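Local coordinates for protein UL16 (Human herpesvirus 5 strain ad169, PDB 2WY3), which helps the virus evade natural killer cells by retaining ligands of the host receptor KLRK1 inside the cell and blocking their binding to it, at residues H31-V43 and V93-T105. Residues are numbered along the deposited sequence; the frame is centred on the assembly and turned at random. Where two conformers were deposited one is given.
Sequences HGMCISICYYENV and VPVTKLYTSRMVT. With NAG (2-acetamido-2-deoxy-beta-D-glucopyranose), chain I.
Ser36 and Thr100 form a hydrogen-bonded pair between the antiparallel strands 34-41 and 95-102, and their backbones exchange two nearly linear hydrogen bonds, Ser36 N to Thr100 O and Thr100 N to Ser36 O, both 2.8 Å. Their small hydroxyl side chains suit the interior because one water bridges Ser36 OG, Thr100 OG1 and Leu98 O; Thr100 OG1 also bonds Trp65. On the same face Tyr40 lies obliquely against Leu98, its CE2 3.7 Å from Leu98 CG, while Thr96 O meets the ring edge in plane. A tyrosine can be buried here because its OH finds a partner in the backbone O of Leu115. Strand 34-41 is the outer strand, within this chain, of a three-stranded antiparallel sheet whose middle strand is 95-102, packed on the larger sheet in a β-sandwich; the Cys38–Cys114 disulfide ties the two layers together. The other face is more open and receives the chain of another protein. Here branched side chains make CH-pi contacts with tyrosine rings: Ile37 CG2 sits 3.9 Å from the centroid of the Tyr99 ring, shifted toward its rim, whereas a chi1 of -169°, CG anti to the backbone N, turns the Tyr39 ring across strand 95-102, so that Val95 CG1 stands over the middle of its face. Both tyrosine hydroxyls reach on to acidic side chains of that other chain. Past Glu41 and Val95 the ladder ends and the contact loosens: Asn42 N still bonds Pro94 O, at 3.2 Å, but Pro94 is exposed, water links Val43 N, Thr96 OG1 and Pro94 O, and Asn42 ND2 carries an N-linked sugar.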
# COMPACT_ATOMS: atom_id res chain seq x y z
N HIS B 31 11.21 11.87 -7.35
CA HIS B 31 12.62 11.80 -7.69
C HIS B 31 13.27 10.68 -6.88
O HIS B 31 13.30 10.74 -5.66
CB HIS B 31 13.32 13.12 -7.37
CG HIS B 31 12.87 14.26 -8.23
ND1 HIS B 31 13.48 14.57 -9.42
CD2 HIS B 31 11.87 15.15 -8.07
CE1 HIS B 31 12.87 15.61 -9.97
NE2 HIS B 31 11.89 15.98 -9.16
N GLY B 32 13.77 9.65 -7.57
CA GLY B 32 14.51 8.58 -6.91
C GLY B 32 13.61 7.45 -6.43
O GLY B 32 14.06 6.52 -5.77
N MET B 33 12.33 7.53 -6.76
CA MET B 33 11.38 6.50 -6.34
C MET B 33 10.36 6.26 -7.46
O MET B 33 9.92 7.20 -8.13
CB MET B 33 10.68 6.91 -5.03
CG MET B 33 9.43 6.08 -4.67
SD MET B 33 8.72 6.47 -3.03
CE MET B 33 10.02 5.87 -1.99
N CYS B 34 10.01 5.00 -7.68
CA CYS B 34 8.93 4.68 -8.62
C CYS B 34 7.91 3.80 -7.92
O CYS B 34 8.00 2.58 -7.96
CB CYS B 34 9.45 3.96 -9.86
SG CYS B 34 8.10 3.50 -11.00
N ILE B 35 6.97 4.45 -7.24
CA ILE B 35 5.85 3.75 -6.63
C ILE B 35 4.57 4.48 -7.02
O ILE B 35 4.33 5.61 -6.59
CB ILE B 35 5.96 3.73 -5.09
CG1 ILE B 35 7.21 2.96 -4.67
CG2 ILE B 35 4.70 3.12 -4.46
CD1 ILE B 35 7.43 2.94 -3.15
N SER B 36 3.77 3.82 -7.85
CA SER B 36 2.48 4.32 -8.27
C SER B 36 1.41 3.41 -7.68
O SER B 36 1.50 2.18 -7.80
CB SER B 36 2.42 4.32 -9.80
OG SER B 36 1.11 4.14 -10.30
N ILE B 37 0.43 4.00 -7.01
CA ILE B 37 -0.66 3.25 -6.41
C ILE B 37 -1.98 3.91 -6.84
O ILE B 37 -2.37 4.93 -6.28
CB ILE B 37 -0.57 3.23 -4.88
CG1 ILE B 37 0.82 2.74 -4.45
CG2 ILE B 37 -1.69 2.35 -4.30
CD1 ILE B 37 1.15 2.92 -2.95
N CYS B 38 -2.64 3.34 -7.83
CA CYS B 38 -3.84 3.97 -8.38
C CYS B 38 -5.14 3.38 -7.85
O CYS B 38 -5.25 2.17 -7.69
CB CYS B 38 -3.76 3.90 -9.88
SG CYS B 38 -2.38 4.94 -10.45
N TYR B 39 -6.09 4.26 -7.60
CA TYR B 39 -7.28 3.97 -6.83
C TYR B 39 -8.51 3.90 -7.72
O TYR B 39 -8.90 4.90 -8.33
CB TYR B 39 -7.40 5.13 -5.84
CG TYR B 39 -8.38 5.03 -4.71
CD1 TYR B 39 -7.93 4.83 -3.41
CD2 TYR B 39 -9.73 5.22 -4.91
CE1 TYR B 39 -8.81 4.78 -2.34
CE2 TYR B 39 -10.63 5.17 -3.85
CZ TYR B 39 -10.15 4.95 -2.57
OH TYR B 39 -11.03 4.91 -1.51
N TYR B 40 -9.11 2.71 -7.82
CA TYR B 40 -10.26 2.49 -8.70
C TYR B 40 -11.48 2.05 -7.91
O TYR B 40 -11.47 0.98 -7.30
CB TYR B 40 -9.95 1.35 -9.68
CG TYR B 40 -8.93 1.64 -10.76
CD1 TYR B 40 -9.34 1.93 -12.07
CD2 TYR B 40 -7.57 1.58 -10.49
CE1 TYR B 40 -8.40 2.17 -13.07
CE2 TYR B 40 -6.63 1.83 -11.47
CZ TYR B 40 -7.05 2.13 -12.75
OH TYR B 40 -6.10 2.37 -13.72
N GLU B 41 -12.54 2.85 -7.93
CA GLU B 41 -13.78 2.43 -7.28
C GLU B 41 -14.67 1.65 -8.25
O GLU B 41 -14.67 1.92 -9.45
CB GLU B 41 -14.53 3.67 -6.77
CG GLU B 41 -13.69 4.46 -5.79
CD GLU B 41 -14.34 5.73 -5.30
OE1 GLU B 41 -14.56 6.65 -6.12
OE2 GLU B 41 -14.61 5.82 -4.08
N ASN B 42 -15.38 0.67 -7.70
CA ASN B 42 -16.42 -0.08 -8.40
C ASN B 42 -15.99 -0.71 -9.72
O ASN B 42 -16.68 -0.61 -10.74
CB ASN B 42 -17.66 0.80 -8.59
CG ASN B 42 -18.44 1.00 -7.30
OD1 ASN B 42 -18.05 0.50 -6.24
ND2 ASN B 42 -19.55 1.72 -7.38
N VAL B 43 -14.85 -1.39 -9.69
CA VAL B 43 -14.35 -2.12 -10.84
C VAL B 43 -15.23 -3.34 -11.08
O VAL B 43 -15.50 -4.09 -10.14
CB VAL B 43 -12.90 -2.57 -10.62
CG1 VAL B 43 -12.40 -3.42 -11.79
CG2 VAL B 43 -12.00 -1.34 -10.44
N VAL B 93 -13.63 -1.08 1.86
CA VAL B 93 -14.27 -0.23 0.85
C VAL B 93 -14.15 -0.96 -0.48
O VAL B 93 -13.24 -1.77 -0.65
CB VAL B 93 -13.60 1.16 0.75
CG1 VAL B 93 -14.01 2.04 1.93
CG2 VAL B 93 -12.07 1.02 0.71
N PRO B 94 -15.07 -0.69 -1.42
CA PRO B 94 -15.11 -1.33 -2.75
C PRO B 94 -14.11 -0.72 -3.72
O PRO B 94 -14.50 -0.15 -4.73
CB PRO B 94 -16.53 -1.01 -3.25
CG PRO B 94 -17.26 -0.42 -2.10
CD PRO B 94 -16.24 0.17 -1.19
N VAL B 95 -12.83 -0.85 -3.39
CA VAL B 95 -11.76 -0.21 -4.13
C VAL B 95 -10.76 -1.26 -4.59
O VAL B 95 -10.37 -2.13 -3.82
CB VAL B 95 -11.01 0.78 -3.21
CG1 VAL B 95 -9.78 1.36 -3.92
CG2 VAL B 95 -11.97 1.89 -2.76
N THR B 96 -10.34 -1.15 -5.85
CA THR B 96 -9.22 -1.94 -6.34
C THR B 96 -8.04 -0.99 -6.52
O THR B 96 -8.20 0.07 -7.09
CB THR B 96 -9.55 -2.57 -7.71
OG1 THR B 96 -10.68 -3.43 -7.58
CG2 THR B 96 -8.36 -3.36 -8.23
N LYS B 97 -6.87 -1.36 -6.02
CA LYS B 97 -5.69 -0.54 -6.25
C LYS B 97 -4.75 -1.27 -7.20
O LYS B 97 -4.55 -2.48 -7.07
CB LYS B 97 -4.97 -0.28 -4.94
CG LYS B 97 -5.66 0.74 -4.05
CD LYS B 97 -5.01 0.78 -2.67
CE LYS B 97 -5.55 1.92 -1.83
NZ LYS B 97 -5.08 1.80 -0.43
N LEU B 98 -4.19 -0.53 -8.15
CA LEU B 98 -3.13 -1.08 -8.99
C LEU B 98 -1.79 -0.56 -8.48
O LEU B 98 -1.59 0.66 -8.39
CB LEU B 98 -3.33 -0.65 -10.46
CG LEU B 98 -4.56 -1.18 -11.20
CD1 LEU B 98 -4.41 -0.94 -12.70
CD2 LEU B 98 -4.78 -2.66 -10.92
N TYR B 99 -0.88 -1.47 -8.16
CA TYR B 99 0.43 -1.11 -7.65
C TYR B 99 1.49 -1.32 -8.70
O TYR B 99 1.60 -2.40 -9.26
CB TYR B 99 0.80 -2.00 -6.45
CG TYR B 99 0.08 -1.67 -5.18
CD1 TYR B 99 0.72 -0.97 -4.16
CD2 TYR B 99 -1.25 -2.05 -5.00
CE1 TYR B 99 0.06 -0.67 -2.98
CE2 TYR B 99 -1.92 -1.74 -3.82
CZ TYR B 99 -1.25 -1.05 -2.82
OH TYR B 99 -1.90 -0.74 -1.65
N THR B 100 2.27 -0.28 -8.97
CA THR B 100 3.44 -0.39 -9.83
C THR B 100 4.65 0.14 -9.06
O THR B 100 4.77 1.35 -8.86
CB THR B 100 3.27 0.42 -11.13
OG1 THR B 100 2.03 0.05 -11.77
CG2 THR B 100 4.45 0.15 -12.08
N SER B 101 5.52 -0.75 -8.63
CA SER B 101 6.75 -0.37 -7.94
C SER B 101 7.93 -0.95 -8.71
O SER B 101 7.94 -2.14 -9.02
CB SER B 101 6.73 -0.89 -6.50
OG SER B 101 7.95 -0.61 -5.83
N ARG B 102 8.91 -0.12 -9.02
CA ARG B 102 10.05 -0.56 -9.81
C ARG B 102 11.31 0.10 -9.30
O ARG B 102 11.25 1.17 -8.70
CB ARG B 102 9.86 -0.14 -11.28
CG ARG B 102 8.46 -0.33 -11.81
CD ARG B 102 8.40 0.06 -13.29
NE ARG B 102 8.77 -1.05 -14.16
CZ ARG B 102 8.97 -0.94 -15.48
NH1 ARG B 102 8.86 0.23 -16.09
NH2 ARG B 102 9.28 -2.02 -16.18
N MET B 103 12.44 -0.54 -9.56
CA MET B 103 13.73 0.10 -9.35
C MET B 103 13.81 1.29 -10.30
O MET B 103 13.37 1.22 -11.44
CB MET B 103 14.88 -0.88 -9.62
CG MET B 103 14.83 -2.09 -8.70
SD MET B 103 16.23 -3.20 -8.97
CE MET B 103 16.02 -3.61 -10.69
N VAL B 104 14.36 2.40 -9.81
CA VAL B 104 14.50 3.61 -10.61
C VAL B 104 15.85 3.61 -11.33
O VAL B 104 16.91 3.59 -10.71
CB VAL B 104 14.36 4.88 -9.75
CG1 VAL B 104 14.54 6.12 -10.60
CG2 VAL B 104 12.99 4.90 -9.07
N THR B 105 15.79 3.59 -12.66
CA THR B 105 16.99 3.54 -13.48
C THR B 105 16.76 4.38 -14.73
O THR B 105 15.65 4.85 -14.98
CB THR B 105 17.27 2.11 -13.97
OG1 THR B 105 16.27 1.74 -14.94
CG2 THR B 105 17.24 1.12 -12.81
C1 NAG I . -20.15 1.79 -6.07
C2 NAG I . -20.38 3.29 -5.93
C3 NAG I . -21.25 3.63 -4.73
C4 NAG I . -22.47 2.73 -4.67
C5 NAG I . -22.05 1.27 -4.77
C6 NAG I . -23.27 0.35 -4.72
C7 NAG I . -18.73 4.93 -6.61
C8 NAG I . -17.67 5.86 -6.09
N2 NAG I . -19.10 3.95 -5.79
O3 NAG I . -21.66 4.98 -4.81
O4 NAG I . -23.17 2.94 -3.46
O5 NAG I . -21.34 1.04 -5.96
O6 NAG I . -24.01 0.51 -5.91
O7 NAG I . -19.20 5.09 -7.73
O HOH W 1 11.36 2.89 -6.29
O HOH W 2 0.14 1.66 -10.61
O HOH W 3 -13.34 -1.88 -7.20